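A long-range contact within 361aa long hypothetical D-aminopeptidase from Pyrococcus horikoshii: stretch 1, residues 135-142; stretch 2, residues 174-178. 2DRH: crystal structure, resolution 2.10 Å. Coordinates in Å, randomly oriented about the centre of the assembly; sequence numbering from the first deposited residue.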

# COMPACT_ATOMS: atom_id res chain seq x y z
N GLU A 135 5.71 16.86 -10.36
CA GLU A 135 5.18 17.97 -11.13
C GLU A 135 3.79 18.47 -10.79
O GLU A 135 3.06 17.88 -10.00
CB GLU A 135 5.18 17.58 -12.60
CG GLU A 135 4.52 16.22 -12.88
CD GLU A 135 3.07 16.13 -12.41
OE1 GLU A 135 2.26 17.01 -12.77
OE2 GLU A 135 2.75 15.18 -11.67
N CYS A 136 3.45 19.57 -11.46
CA CYS A 136 2.14 20.22 -11.36
C CYS A 136 1.81 20.74 -12.78
O CYS A 136 2.71 21.03 -13.56
CB CYS A 136 2.17 21.34 -10.33
SG CYS A 136 2.11 20.74 -8.61
N ASN A 137 0.53 20.84 -13.10
CA ASN A 137 0.10 21.28 -14.43
C ASN A 137 -0.06 22.81 -14.49
O ASN A 137 -0.93 23.36 -13.82
CB ASN A 137 -1.24 20.60 -14.77
CG ASN A 137 -1.65 20.78 -16.22
OD1 ASN A 137 -1.31 21.77 -16.86
ND2 ASN A 137 -2.39 19.82 -16.74
N ASP A 138 0.76 23.49 -15.28
CA ASP A 138 0.66 24.95 -15.38
C ASP A 138 -0.07 25.41 -16.65
O ASP A 138 0.03 26.57 -17.05
CB ASP A 138 2.05 25.60 -15.33
CG ASP A 138 3.06 24.91 -16.23
OD1 ASP A 138 2.64 24.20 -17.16
OD2 ASP A 138 4.29 25.10 -16.01
N SER A 139 -0.83 24.51 -17.27
CA SER A 139 -1.54 24.82 -18.50
C SER A 139 -2.38 26.09 -18.52
O SER A 139 -2.50 26.74 -19.56
CB SER A 139 -2.42 23.64 -18.92
OG SER A 139 -3.45 23.45 -17.97
N TYR A 140 -2.97 26.47 -17.39
CA TYR A 140 -3.79 27.67 -17.37
C TYR A 140 -3.03 28.90 -17.84
O TYR A 140 -3.57 29.75 -18.54
CB TYR A 140 -4.36 27.94 -15.97
CG TYR A 140 -5.42 29.01 -15.96
CD1 TYR A 140 -6.68 28.78 -16.53
CD2 TYR A 140 -5.17 30.27 -15.41
CE1 TYR A 140 -7.65 29.79 -16.56
CE2 TYR A 140 -6.13 31.28 -15.44
CZ TYR A 140 -7.37 31.03 -16.01
OH TYR A 140 -8.32 32.02 -16.03
N LEU A 141 -1.75 29.00 -17.46
CA LEU A 141 -0.94 30.14 -17.87
C LEU A 141 0.17 29.76 -18.85
O LEU A 141 0.69 30.61 -19.56
CB LEU A 141 -0.31 30.80 -16.63
CG LEU A 141 -1.25 31.45 -15.61
CD1 LEU A 141 -0.45 31.91 -14.39
CD2 LEU A 141 -1.95 32.64 -16.25
N ASN A 142 0.52 28.48 -18.89
CA ASN A 142 1.61 28.05 -19.75
C ASN A 142 1.26 27.19 -20.95
O ASN A 142 0.31 26.40 -20.92
CB ASN A 142 2.66 27.32 -18.91
CG ASN A 142 3.83 26.80 -19.73
OD1 ASN A 142 4.46 27.55 -20.47
ND2 ASN A 142 4.12 25.51 -19.61
N THR A 174 6.72 29.11 -11.54
CA THR A 174 6.48 30.17 -12.51
C THR A 174 5.04 30.36 -13.01
O THR A 174 4.47 31.43 -12.84
CB THR A 174 7.43 30.01 -13.73
OG1 THR A 174 8.79 30.10 -13.28
CG2 THR A 174 7.17 31.10 -14.76
N GLY A 175 4.44 29.34 -13.62
CA GLY A 175 3.09 29.51 -14.13
C GLY A 175 1.96 28.79 -13.41
O GLY A 175 0.92 28.52 -14.02
N MET A 176 2.14 28.50 -12.12
CA MET A 176 1.13 27.80 -11.33
C MET A 176 0.01 28.68 -10.76
O MET A 176 0.16 29.90 -10.61
CB MET A 176 1.80 27.05 -10.17
CG MET A 176 2.81 25.99 -10.61
SD MET A 176 2.12 24.66 -11.63
CE MET A 176 3.50 24.28 -12.70
N SER A 177 -1.11 28.05 -10.44
CA SER A 177 -2.28 28.72 -9.88
C SER A 177 -2.71 28.04 -8.59
O SER A 177 -2.72 26.82 -8.51
CB SER A 177 -3.46 28.65 -10.87
OG SER A 177 -3.11 29.21 -12.12
N ALA A 178 -3.08 28.83 -7.58
CA ALA A 178 -3.53 28.29 -6.30
C ALA A 178 -4.69 29.13 -5.78
O ALA A 178 -4.55 30.34 -5.59
CB ALA A 178 -2.38 28.30 -5.29
O HOH W 1 5.46 26.62 -14.00

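This is a small contact made by van der Waals packing and one bridging water, with no direct hydrogen bond between the stretches. It buries 327 Å² summed over both sides, and the two backbones, judged by CA atoms, are nearest at Asp138 and Met176, whose CA atoms lie 5.0 Å apart. In stretch 1 the strand at Glu135 and Cys136 leads into a turn; in stretch 2 Met176 leads into the strand at Ser177 and Ala178.

The loop of stretch 1 is braced from within. Asp138 O accepts from Leu141 N at 3.0 Å and from Asn142 N at 2.7 Å, so the chain folds back on itself, while Asn142 ND2 donates to Asp138 OD1 at 3.1 Å with an N-H...acceptor angle of 160°. At the start of the turn, Ser139 N donates to Asn137 OD1 at 2.8 Å, with an angle of 156°.

Gly175 faces this turn. An ideal CB on it would point toward the turn and lie at packing distance, 3.6 Å from Asp138 CB, 3.8 Å from Asn142 CB and 3.9 Å from Leu141 CB. Gly175 O sits 3.4 Å from Asp138 CB and 3.7 Å from Leu141 CD1, contacts of packing distance with carbon atoms that offer it no conventional donor. The polar link is indirect: water 1 donates to Asp138 OD2 at 2.8 Å and accepts from Gly175 N at 2.9 Å, joining a carboxylate to a backbone amide.

Met176 gives the largest covered area, 85 Å². Its CA-to-CB bond points away, yet the side chain, with chi1 and chi2 both m, returns its end to stretch 1. There Met176 CE lies 3.3 Å from Asp138 CB and 3.5 Å from Cys136 O, and Met176 SD meets Cys136 CB at 3.6 Å, an apolar pairing.

At Ser177 the packing loosens: Ser177 OG approaches Tyr140 CD2 at 4.0 Å, oblique to the ring, and Leu141 CD1 at 4.4 Å.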